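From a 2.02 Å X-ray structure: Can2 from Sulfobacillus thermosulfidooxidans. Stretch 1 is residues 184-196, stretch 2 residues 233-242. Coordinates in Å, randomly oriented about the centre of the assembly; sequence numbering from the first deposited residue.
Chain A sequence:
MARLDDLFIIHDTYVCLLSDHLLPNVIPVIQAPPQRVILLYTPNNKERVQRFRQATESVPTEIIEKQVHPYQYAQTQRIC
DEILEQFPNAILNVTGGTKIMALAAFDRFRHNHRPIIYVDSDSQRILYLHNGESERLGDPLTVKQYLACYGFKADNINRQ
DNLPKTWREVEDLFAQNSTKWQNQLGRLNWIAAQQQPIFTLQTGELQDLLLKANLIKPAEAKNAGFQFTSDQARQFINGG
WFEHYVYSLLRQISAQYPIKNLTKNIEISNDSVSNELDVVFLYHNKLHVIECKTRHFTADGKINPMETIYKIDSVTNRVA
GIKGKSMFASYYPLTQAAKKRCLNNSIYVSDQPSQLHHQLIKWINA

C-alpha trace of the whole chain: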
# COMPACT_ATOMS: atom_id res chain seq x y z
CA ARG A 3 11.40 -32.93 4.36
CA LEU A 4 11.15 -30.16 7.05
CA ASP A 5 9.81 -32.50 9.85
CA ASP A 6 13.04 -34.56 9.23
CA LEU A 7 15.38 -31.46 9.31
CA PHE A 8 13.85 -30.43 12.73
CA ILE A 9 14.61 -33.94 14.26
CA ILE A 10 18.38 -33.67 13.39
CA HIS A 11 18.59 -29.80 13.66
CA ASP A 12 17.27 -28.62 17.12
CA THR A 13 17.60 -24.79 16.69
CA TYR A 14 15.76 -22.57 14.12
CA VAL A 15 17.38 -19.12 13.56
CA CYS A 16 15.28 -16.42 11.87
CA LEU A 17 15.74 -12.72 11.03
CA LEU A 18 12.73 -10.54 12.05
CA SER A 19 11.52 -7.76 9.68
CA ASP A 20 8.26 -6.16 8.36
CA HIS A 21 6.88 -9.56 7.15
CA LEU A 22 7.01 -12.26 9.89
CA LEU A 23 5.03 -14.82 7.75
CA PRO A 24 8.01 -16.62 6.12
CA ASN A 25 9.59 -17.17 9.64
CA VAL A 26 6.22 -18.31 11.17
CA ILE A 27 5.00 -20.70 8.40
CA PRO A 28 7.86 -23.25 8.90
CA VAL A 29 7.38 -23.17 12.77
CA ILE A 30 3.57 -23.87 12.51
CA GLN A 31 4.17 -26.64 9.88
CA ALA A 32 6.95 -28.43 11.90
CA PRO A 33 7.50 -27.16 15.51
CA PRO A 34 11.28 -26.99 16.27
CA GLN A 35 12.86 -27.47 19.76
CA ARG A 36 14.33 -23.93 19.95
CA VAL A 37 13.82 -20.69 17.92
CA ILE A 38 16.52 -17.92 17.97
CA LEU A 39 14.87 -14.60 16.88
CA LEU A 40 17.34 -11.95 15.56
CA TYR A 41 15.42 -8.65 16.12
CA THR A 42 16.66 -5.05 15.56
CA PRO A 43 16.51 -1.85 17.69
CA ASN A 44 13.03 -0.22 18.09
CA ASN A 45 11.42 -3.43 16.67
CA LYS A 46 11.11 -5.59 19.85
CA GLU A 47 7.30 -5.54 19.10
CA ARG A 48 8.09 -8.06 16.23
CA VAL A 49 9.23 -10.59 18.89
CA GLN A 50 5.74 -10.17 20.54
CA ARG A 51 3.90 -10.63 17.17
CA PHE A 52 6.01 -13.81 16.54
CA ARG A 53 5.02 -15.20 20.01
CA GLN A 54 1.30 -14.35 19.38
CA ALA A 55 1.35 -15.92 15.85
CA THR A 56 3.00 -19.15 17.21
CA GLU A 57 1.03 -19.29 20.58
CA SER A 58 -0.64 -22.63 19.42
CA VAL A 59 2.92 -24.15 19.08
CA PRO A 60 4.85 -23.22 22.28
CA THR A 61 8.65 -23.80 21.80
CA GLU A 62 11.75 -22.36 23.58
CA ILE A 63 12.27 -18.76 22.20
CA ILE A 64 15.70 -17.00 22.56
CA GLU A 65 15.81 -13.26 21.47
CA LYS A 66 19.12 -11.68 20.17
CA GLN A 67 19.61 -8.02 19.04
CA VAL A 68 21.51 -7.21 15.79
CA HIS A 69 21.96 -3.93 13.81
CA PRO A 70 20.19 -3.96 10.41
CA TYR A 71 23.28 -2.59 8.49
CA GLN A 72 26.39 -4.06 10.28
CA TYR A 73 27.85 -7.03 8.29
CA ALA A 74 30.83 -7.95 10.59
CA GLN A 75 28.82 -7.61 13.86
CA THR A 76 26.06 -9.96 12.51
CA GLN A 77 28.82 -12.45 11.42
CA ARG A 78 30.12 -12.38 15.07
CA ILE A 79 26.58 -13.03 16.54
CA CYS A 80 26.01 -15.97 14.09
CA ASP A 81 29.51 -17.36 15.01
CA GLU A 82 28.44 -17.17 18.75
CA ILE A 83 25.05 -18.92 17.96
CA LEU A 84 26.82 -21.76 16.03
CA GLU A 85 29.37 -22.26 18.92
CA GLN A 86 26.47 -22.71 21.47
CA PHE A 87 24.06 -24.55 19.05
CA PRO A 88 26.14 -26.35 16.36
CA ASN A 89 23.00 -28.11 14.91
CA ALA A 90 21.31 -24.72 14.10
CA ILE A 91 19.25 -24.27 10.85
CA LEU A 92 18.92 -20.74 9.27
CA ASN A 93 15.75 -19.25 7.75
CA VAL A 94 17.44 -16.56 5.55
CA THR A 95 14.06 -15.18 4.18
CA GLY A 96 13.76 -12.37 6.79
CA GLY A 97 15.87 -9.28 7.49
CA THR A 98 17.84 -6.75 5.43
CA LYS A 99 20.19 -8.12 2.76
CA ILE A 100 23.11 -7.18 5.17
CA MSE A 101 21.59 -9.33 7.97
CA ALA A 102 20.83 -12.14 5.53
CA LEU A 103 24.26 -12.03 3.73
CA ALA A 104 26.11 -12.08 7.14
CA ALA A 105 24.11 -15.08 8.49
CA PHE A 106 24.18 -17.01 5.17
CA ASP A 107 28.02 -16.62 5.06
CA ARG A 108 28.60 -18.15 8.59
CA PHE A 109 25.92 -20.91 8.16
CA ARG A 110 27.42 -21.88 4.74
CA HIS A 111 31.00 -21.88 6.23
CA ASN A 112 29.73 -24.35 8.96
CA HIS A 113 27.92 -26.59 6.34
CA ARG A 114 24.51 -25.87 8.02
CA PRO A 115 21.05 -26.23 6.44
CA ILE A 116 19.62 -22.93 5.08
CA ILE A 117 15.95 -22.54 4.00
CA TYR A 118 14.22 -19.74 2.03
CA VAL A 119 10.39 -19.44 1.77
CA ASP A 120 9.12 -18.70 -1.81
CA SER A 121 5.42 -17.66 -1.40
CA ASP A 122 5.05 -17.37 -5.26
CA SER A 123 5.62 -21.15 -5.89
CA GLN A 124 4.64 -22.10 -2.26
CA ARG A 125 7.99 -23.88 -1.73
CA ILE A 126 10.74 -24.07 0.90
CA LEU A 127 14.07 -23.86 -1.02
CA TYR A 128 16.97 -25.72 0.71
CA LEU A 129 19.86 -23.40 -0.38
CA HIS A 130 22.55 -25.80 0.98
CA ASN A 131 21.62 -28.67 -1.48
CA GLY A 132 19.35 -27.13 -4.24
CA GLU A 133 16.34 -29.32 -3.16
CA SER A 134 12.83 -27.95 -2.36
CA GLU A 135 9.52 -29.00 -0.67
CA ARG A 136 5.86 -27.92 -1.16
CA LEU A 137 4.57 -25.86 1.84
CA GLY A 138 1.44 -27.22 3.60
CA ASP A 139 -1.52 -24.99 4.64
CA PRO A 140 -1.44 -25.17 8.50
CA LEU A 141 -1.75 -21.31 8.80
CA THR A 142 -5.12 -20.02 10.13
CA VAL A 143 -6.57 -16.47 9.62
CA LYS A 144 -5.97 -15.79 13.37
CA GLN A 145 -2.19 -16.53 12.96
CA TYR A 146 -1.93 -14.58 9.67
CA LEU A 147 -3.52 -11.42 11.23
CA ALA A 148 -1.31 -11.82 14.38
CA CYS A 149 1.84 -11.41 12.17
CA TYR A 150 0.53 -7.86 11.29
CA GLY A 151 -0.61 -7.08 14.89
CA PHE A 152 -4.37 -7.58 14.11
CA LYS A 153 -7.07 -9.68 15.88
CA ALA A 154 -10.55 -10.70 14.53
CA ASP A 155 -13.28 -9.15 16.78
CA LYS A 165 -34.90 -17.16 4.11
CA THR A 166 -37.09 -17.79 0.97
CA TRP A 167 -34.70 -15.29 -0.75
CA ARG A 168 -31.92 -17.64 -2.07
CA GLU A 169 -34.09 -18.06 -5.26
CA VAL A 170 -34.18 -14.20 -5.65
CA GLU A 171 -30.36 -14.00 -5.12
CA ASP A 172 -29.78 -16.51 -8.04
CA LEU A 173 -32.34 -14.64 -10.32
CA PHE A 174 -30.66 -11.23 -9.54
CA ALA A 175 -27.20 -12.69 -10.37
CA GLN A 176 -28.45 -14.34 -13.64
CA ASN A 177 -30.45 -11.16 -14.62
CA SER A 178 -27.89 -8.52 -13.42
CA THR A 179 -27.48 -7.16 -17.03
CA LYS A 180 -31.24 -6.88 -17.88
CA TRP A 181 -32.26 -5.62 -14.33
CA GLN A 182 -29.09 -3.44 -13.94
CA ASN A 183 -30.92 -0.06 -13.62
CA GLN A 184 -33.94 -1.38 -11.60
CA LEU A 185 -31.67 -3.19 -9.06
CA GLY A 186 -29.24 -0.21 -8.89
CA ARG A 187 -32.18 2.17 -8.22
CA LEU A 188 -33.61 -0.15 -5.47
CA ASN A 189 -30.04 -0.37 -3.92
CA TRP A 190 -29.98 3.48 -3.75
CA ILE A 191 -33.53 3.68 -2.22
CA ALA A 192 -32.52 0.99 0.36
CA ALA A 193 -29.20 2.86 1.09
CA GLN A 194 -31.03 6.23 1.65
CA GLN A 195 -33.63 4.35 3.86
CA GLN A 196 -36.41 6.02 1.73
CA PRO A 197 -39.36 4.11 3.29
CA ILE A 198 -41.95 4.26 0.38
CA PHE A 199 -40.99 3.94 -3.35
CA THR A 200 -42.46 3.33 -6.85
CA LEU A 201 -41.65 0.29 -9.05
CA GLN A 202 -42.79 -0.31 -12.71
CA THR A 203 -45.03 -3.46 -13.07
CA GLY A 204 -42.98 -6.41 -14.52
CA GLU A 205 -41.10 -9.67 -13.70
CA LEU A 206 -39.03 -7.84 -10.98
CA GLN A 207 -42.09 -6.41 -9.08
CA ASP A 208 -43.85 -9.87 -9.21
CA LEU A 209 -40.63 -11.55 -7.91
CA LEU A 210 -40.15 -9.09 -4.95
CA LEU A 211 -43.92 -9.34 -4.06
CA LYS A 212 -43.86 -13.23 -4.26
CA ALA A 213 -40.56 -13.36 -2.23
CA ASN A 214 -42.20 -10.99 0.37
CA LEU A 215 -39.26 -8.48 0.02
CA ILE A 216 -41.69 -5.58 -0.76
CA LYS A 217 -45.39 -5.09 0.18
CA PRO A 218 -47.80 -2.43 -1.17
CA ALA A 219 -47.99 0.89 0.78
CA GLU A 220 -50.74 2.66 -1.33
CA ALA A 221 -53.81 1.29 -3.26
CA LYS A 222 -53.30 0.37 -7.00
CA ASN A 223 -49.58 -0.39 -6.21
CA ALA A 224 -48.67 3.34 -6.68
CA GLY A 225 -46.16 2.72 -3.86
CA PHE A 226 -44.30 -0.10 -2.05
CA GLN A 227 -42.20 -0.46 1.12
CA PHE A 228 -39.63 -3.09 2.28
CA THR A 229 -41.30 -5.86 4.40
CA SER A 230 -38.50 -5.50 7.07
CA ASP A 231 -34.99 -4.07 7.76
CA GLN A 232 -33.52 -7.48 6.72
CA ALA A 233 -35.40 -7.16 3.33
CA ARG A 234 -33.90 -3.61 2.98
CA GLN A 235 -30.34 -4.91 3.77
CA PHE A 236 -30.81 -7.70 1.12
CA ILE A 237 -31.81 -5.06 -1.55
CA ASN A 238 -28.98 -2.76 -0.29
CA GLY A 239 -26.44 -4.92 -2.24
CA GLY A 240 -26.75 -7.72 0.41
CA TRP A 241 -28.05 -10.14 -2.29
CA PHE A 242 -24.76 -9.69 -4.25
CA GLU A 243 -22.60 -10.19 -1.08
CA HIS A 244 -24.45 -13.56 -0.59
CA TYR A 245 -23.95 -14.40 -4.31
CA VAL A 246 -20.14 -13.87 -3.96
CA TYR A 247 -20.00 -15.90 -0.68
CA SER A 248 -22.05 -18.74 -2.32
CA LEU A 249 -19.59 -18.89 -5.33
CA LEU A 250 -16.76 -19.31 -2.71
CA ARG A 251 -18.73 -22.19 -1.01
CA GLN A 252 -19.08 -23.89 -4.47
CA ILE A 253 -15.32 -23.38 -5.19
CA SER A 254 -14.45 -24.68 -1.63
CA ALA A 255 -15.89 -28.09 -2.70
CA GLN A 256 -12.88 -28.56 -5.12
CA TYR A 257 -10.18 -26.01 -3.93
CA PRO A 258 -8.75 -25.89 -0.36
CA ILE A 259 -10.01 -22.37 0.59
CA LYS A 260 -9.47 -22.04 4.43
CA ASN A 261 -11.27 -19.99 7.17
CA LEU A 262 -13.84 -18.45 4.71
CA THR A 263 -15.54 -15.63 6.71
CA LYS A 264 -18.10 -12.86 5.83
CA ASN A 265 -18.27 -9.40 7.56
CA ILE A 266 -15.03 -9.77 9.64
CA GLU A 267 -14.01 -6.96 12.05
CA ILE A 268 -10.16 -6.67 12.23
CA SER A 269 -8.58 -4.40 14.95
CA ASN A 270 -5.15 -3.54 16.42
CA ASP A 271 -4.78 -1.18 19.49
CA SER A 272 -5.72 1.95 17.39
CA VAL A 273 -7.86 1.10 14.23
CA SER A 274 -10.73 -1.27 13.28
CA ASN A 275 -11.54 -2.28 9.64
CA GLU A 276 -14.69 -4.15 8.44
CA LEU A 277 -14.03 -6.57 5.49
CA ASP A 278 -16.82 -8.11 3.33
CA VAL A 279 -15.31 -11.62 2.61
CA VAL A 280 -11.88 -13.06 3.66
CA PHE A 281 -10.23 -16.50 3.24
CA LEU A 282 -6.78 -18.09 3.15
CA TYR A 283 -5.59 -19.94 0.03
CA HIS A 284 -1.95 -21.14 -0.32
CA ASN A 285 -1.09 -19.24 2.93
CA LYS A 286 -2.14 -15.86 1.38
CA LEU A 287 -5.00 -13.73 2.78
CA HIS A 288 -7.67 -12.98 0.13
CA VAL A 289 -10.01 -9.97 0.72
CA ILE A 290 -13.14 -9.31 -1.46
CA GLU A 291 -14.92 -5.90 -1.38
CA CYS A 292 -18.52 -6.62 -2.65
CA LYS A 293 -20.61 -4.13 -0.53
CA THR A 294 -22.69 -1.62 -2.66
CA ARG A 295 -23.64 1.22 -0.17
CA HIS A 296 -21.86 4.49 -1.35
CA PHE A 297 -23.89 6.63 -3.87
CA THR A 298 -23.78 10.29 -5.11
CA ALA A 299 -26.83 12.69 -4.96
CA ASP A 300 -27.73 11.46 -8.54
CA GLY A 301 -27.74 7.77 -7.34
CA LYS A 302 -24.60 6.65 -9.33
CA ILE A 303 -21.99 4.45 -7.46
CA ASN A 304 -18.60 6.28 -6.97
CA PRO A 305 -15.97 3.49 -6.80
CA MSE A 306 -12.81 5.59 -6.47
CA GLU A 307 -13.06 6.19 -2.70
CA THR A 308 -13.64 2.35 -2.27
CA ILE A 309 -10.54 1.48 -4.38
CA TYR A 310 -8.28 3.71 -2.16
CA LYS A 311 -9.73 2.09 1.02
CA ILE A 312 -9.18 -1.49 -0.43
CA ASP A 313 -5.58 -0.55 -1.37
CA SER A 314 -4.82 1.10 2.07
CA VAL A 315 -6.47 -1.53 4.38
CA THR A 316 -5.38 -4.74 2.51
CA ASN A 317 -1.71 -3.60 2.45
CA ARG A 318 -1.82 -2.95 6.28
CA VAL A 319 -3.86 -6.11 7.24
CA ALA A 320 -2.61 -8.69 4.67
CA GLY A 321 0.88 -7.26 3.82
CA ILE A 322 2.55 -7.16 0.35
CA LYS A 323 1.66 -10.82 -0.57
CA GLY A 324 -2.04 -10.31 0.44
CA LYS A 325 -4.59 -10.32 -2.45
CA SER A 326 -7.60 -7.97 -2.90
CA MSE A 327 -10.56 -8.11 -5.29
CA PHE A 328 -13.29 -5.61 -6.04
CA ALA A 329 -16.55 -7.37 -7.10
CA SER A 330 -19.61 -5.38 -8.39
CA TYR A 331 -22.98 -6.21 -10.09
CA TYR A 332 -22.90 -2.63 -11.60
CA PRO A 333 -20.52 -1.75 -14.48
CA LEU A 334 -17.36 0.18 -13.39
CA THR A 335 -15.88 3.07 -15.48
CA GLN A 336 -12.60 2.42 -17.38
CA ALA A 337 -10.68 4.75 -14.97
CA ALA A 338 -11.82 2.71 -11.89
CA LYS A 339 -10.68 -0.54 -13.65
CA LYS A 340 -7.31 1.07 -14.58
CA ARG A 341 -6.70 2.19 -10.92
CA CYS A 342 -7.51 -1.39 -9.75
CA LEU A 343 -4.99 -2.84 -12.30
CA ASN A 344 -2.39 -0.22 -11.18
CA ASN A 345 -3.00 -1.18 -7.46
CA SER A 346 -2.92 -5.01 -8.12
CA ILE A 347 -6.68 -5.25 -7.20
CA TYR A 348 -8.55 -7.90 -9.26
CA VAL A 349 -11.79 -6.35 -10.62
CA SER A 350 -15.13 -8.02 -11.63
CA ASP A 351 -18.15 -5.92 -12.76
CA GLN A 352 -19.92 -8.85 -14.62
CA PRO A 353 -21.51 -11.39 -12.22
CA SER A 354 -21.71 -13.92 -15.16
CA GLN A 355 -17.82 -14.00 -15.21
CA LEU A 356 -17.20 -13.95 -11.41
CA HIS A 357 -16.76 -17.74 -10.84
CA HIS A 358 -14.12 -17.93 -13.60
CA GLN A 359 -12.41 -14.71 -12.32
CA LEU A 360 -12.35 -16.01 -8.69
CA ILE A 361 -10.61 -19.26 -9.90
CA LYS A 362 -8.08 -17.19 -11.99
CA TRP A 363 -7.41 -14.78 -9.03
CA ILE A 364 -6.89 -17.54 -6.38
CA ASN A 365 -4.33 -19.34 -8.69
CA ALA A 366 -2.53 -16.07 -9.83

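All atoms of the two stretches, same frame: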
# COMPACT_ATOMS: atom_id res chain seq x y z
N GLN A 184 -32.85 -1.19 -12.59
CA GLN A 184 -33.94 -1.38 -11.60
C GLN A 184 -33.30 -1.75 -10.26
O GLN A 184 -33.70 -1.18 -9.22
CB GLN A 184 -34.95 -2.43 -12.05
CG GLN A 184 -35.71 -2.06 -13.33
CD GLN A 184 -35.08 -2.48 -14.65
OE1 GLN A 184 -33.85 -2.57 -14.81
NE2 GLN A 184 -35.91 -2.68 -15.65
N LEU A 185 -32.34 -2.66 -10.28
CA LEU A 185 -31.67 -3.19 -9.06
C LEU A 185 -30.76 -2.11 -8.46
O LEU A 185 -30.75 -1.97 -7.23
CB LEU A 185 -30.88 -4.46 -9.41
CG LEU A 185 -31.72 -5.73 -9.47
CD1 LEU A 185 -30.85 -6.93 -9.80
CD2 LEU A 185 -32.48 -5.98 -8.16
N GLY A 186 -30.06 -1.36 -9.31
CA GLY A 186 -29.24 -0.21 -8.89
C GLY A 186 -30.06 0.82 -8.17
O GLY A 186 -29.66 1.23 -7.05
N ARG A 187 -31.20 1.19 -8.76
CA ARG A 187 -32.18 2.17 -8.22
C ARG A 187 -32.70 1.67 -6.87
O ARG A 187 -32.74 2.49 -5.95
CB ARG A 187 -33.31 2.36 -9.23
CG ARG A 187 -34.39 3.34 -8.79
CD ARG A 187 -35.48 3.56 -9.82
NE ARG A 187 -36.54 4.34 -9.17
CZ ARG A 187 -37.58 3.83 -8.53
NH1 ARG A 187 -37.78 2.53 -8.48
NH2 ARG A 187 -38.45 4.62 -7.95
N LEU A 188 -33.10 0.40 -6.76
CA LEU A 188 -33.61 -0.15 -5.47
C LEU A 188 -32.50 -0.14 -4.43
O LEU A 188 -32.81 0.13 -3.27
CB LEU A 188 -34.16 -1.56 -5.69
CG LEU A 188 -35.43 -1.64 -6.53
CD1 LEU A 188 -35.85 -3.10 -6.72
CD2 LEU A 188 -36.54 -0.85 -5.87
N ASN A 189 -31.24 -0.41 -4.81
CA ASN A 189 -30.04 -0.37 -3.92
C ASN A 189 -29.93 1.03 -3.31
O ASN A 189 -29.70 1.15 -2.09
CB ASN A 189 -28.73 -0.69 -4.66
CG ASN A 189 -27.63 -1.31 -3.83
OD1 ASN A 189 -26.96 -2.20 -4.33
ND2 ASN A 189 -27.41 -0.89 -2.60
N TRP A 190 -30.08 2.06 -4.15
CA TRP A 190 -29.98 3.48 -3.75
C TRP A 190 -31.08 3.79 -2.74
O TRP A 190 -30.74 4.25 -1.62
CB TRP A 190 -30.06 4.37 -4.98
CG TRP A 190 -29.84 5.81 -4.67
CD1 TRP A 190 -29.00 6.35 -3.74
CD2 TRP A 190 -30.46 6.92 -5.34
NE1 TRP A 190 -29.09 7.71 -3.76
CE2 TRP A 190 -29.97 8.09 -4.73
CE3 TRP A 190 -31.37 7.04 -6.40
CZ2 TRP A 190 -30.37 9.36 -5.13
CZ3 TRP A 190 -31.76 8.30 -6.81
CH2 TRP A 190 -31.26 9.45 -6.18
N ILE A 191 -32.33 3.52 -3.10
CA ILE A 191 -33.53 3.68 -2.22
C ILE A 191 -33.25 3.02 -0.86
O ILE A 191 -33.55 3.64 0.15
CB ILE A 191 -34.78 3.10 -2.90
CG1 ILE A 191 -35.26 3.96 -4.06
CG2 ILE A 191 -35.91 2.89 -1.89
CD1 ILE A 191 -36.08 3.17 -5.06
N ALA A 192 -32.75 1.79 -0.86
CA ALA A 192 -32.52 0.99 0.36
C ALA A 192 -31.40 1.67 1.16
O ALA A 192 -31.53 1.73 2.38
CB ALA A 192 -32.19 -0.45 0.01
N ALA A 193 -30.37 2.18 0.48
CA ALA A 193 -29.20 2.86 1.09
C ALA A 193 -29.64 4.15 1.79
O ALA A 193 -29.18 4.39 2.93
CB ALA A 193 -28.14 3.15 0.06
N GLN A 194 -30.50 4.94 1.13
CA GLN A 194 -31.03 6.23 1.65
C GLN A 194 -32.09 5.99 2.74
O GLN A 194 -32.51 6.98 3.34
CB GLN A 194 -31.69 7.06 0.55
CG GLN A 194 -30.75 7.47 -0.57
CD GLN A 194 -31.56 7.89 -1.77
OE1 GLN A 194 -31.73 7.16 -2.74
NE2 GLN A 194 -32.12 9.08 -1.68
N GLN A 195 -32.53 4.75 2.93
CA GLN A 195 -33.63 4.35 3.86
C GLN A 195 -34.90 5.15 3.53
O GLN A 195 -35.65 5.44 4.45
CB GLN A 195 -33.18 4.52 5.30
CG GLN A 195 -32.13 3.51 5.71
CD GLN A 195 -31.75 3.65 7.15
OE1 GLN A 195 -30.60 3.87 7.48
NE2 GLN A 195 -32.74 3.54 8.03
N GLN A 196 -35.13 5.46 2.25
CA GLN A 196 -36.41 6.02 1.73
C GLN A 196 -37.50 4.97 1.94
O GLN A 196 -37.47 3.93 1.29
CB GLN A 196 -36.26 6.37 0.25
CG GLN A 196 -37.55 6.74 -0.44
CD GLN A 196 -37.29 7.14 -1.87
OE1 GLN A 196 -36.29 7.77 -2.18
NE2 GLN A 196 -38.19 6.76 -2.75
N ALA A 233 -35.03 -7.30 4.76
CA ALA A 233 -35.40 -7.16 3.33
C ALA A 233 -34.65 -5.97 2.72
O ALA A 233 -34.16 -6.09 1.58
CB ALA A 233 -36.89 -7.02 3.18
N ARG A 234 -34.60 -4.84 3.43
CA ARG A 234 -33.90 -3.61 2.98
C ARG A 234 -32.41 -3.92 2.80
O ARG A 234 -31.88 -3.63 1.72
CB ARG A 234 -34.10 -2.46 3.97
CG ARG A 234 -33.68 -1.10 3.44
CD ARG A 234 -33.74 -0.04 4.52
NE ARG A 234 -32.93 -0.42 5.68
CZ ARG A 234 -31.64 -0.15 5.83
NH1 ARG A 234 -30.97 0.55 4.93
N GLN A 235 -31.78 -4.53 3.80
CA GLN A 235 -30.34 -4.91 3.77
C GLN A 235 -30.05 -5.77 2.54
O GLN A 235 -29.04 -5.49 1.85
CB GLN A 235 -29.95 -5.66 5.05
CG GLN A 235 -29.75 -4.74 6.25
CD GLN A 235 -29.27 -5.52 7.46
OE1 GLN A 235 -28.55 -6.51 7.33
NE2 GLN A 235 -29.67 -5.06 8.64
N PHE A 236 -30.90 -6.77 2.28
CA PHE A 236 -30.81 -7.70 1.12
C PHE A 236 -30.85 -6.88 -0.18
O PHE A 236 -30.11 -7.19 -1.10
CB PHE A 236 -31.93 -8.74 1.18
CG PHE A 236 -31.91 -9.76 0.07
CD1 PHE A 236 -31.17 -10.93 0.18
CD2 PHE A 236 -32.61 -9.54 -1.10
CE1 PHE A 236 -31.14 -11.86 -0.85
CE2 PHE A 236 -32.59 -10.48 -2.13
CZ PHE A 236 -31.87 -11.65 -1.98
N ILE A 237 -31.70 -5.87 -0.28
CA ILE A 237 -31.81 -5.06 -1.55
C ILE A 237 -30.67 -4.06 -1.61
O ILE A 237 -30.26 -3.69 -2.74
CB ILE A 237 -33.19 -4.42 -1.65
CG1 ILE A 237 -34.29 -5.48 -1.70
CG2 ILE A 237 -33.26 -3.47 -2.84
CD1 ILE A 237 -34.26 -6.35 -2.94
N ASN A 238 -30.14 -3.67 -0.44
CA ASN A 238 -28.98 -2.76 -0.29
C ASN A 238 -27.67 -3.50 -0.60
O ASN A 238 -26.73 -3.45 0.20
CB ASN A 238 -28.96 -2.13 1.11
CG ASN A 238 -28.13 -0.87 1.19
OD1 ASN A 238 -27.94 -0.18 0.20
ND2 ASN A 238 -27.62 -0.57 2.37
N GLY A 239 -27.60 -4.14 -1.77
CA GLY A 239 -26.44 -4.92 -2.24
C GLY A 239 -26.18 -6.18 -1.42
O GLY A 239 -25.19 -6.87 -1.74
N GLY A 240 -26.97 -6.48 -0.38
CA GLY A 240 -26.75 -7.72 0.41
C GLY A 240 -26.88 -8.96 -0.46
O GLY A 240 -26.15 -9.93 -0.25
N TRP A 241 -27.84 -8.98 -1.39
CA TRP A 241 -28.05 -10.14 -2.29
C TRP A 241 -26.74 -10.47 -3.02
O TRP A 241 -26.40 -11.69 -3.19
CB TRP A 241 -29.20 -9.88 -3.25
CG TRP A 241 -28.88 -8.83 -4.28
CD1 TRP A 241 -29.20 -7.52 -4.22
CD2 TRP A 241 -28.23 -9.02 -5.55
NE1 TRP A 241 -28.86 -6.88 -5.38
CE2 TRP A 241 -28.22 -7.77 -6.20
CE3 TRP A 241 -27.70 -10.12 -6.22
CZ2 TRP A 241 -27.63 -7.57 -7.44
CZ3 TRP A 241 -27.11 -9.92 -7.46
CH2 TRP A 241 -27.08 -8.66 -8.05
N PHE A 242 -25.99 -9.45 -3.45
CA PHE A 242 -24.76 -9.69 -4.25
C PHE A 242 -23.64 -10.19 -3.33
O PHE A 242 -22.86 -11.02 -3.77
CB PHE A 242 -24.32 -8.42 -4.97
CG PHE A 242 -23.10 -8.65 -5.83
CD1 PHE A 242 -23.18 -9.53 -6.90
CD2 PHE A 242 -21.88 -8.05 -5.53
CE1 PHE A 242 -22.06 -9.76 -7.68
CE2 PHE A 242 -20.77 -8.28 -6.33
CZ PHE A 242 -20.86 -9.14 -7.39
O HOH W 1 -30.46 -4.19 -5.49

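Helix pairs often have small residues close to the crossing, with side-chain rotamers carrying longer groups around the point of contact, and this pair from Can2, with Ala-192 and Gly-239, illustrates both. The axes of helix 184-193 and helix 233-242 cross at -129° and come within 7.5 Å. The nearest alpha carbons, Asn-189 CA and Asn-238 CA, lie 4.5 Å apart, and a CA-H...O contact from Asn-189 CA to Ile-237 O (3.5 Å) marks how closely the backbones meet.

At this point the second helix is irregular. A wider pi-type turn spans 236-240, and Gly-239 adopts a positive phi of 67°, a conformation that favours glycine. An ideal CB there would lie 3.3 Å from Asn-189 OD1. In the wider turn Trp-241 N bonds Phe-236 O (2.9 Å) rather than Ile-237 O, and Ile-237 O, besides accepting from Gly-239 N, takes a hydrogen bond from a water, which also donates to Leu-185 O (both 2.8 Å from the water oxygen) and accepts from Trp-241 NE1 at 3.1 Å. The p rotamer of Trp-241 (chi1 70°) places the indole so that its NE1 reaches this water while CZ2 meets Leu-185 CD1 at 4.0 Å.

Leu-185 and Leu-188 share the m,t rotamer, common for leucine in helices, and both point toward the partner. In the m,m rotamer of Ile-237, CG2 packs against Leu-188 CB at 3.5 Å, while CG1 lies further from that CB (5.6 Å). Ala-192 has its CB 3.8 Å from Asn-238 CB.

Where the first helix finishes, Arg-234 illustrates reach. Its CA-to-CB bond points sideways, but t,t chi1 and chi2 extend the chain and chi3 (56°, p) bends it, so that NH1 donates to Ala-192 O at 2.9 Å. Gln-195, whose positive phi belongs to a Schellman motif, brings its CG within 3.3 Å of Arg-234 NH1.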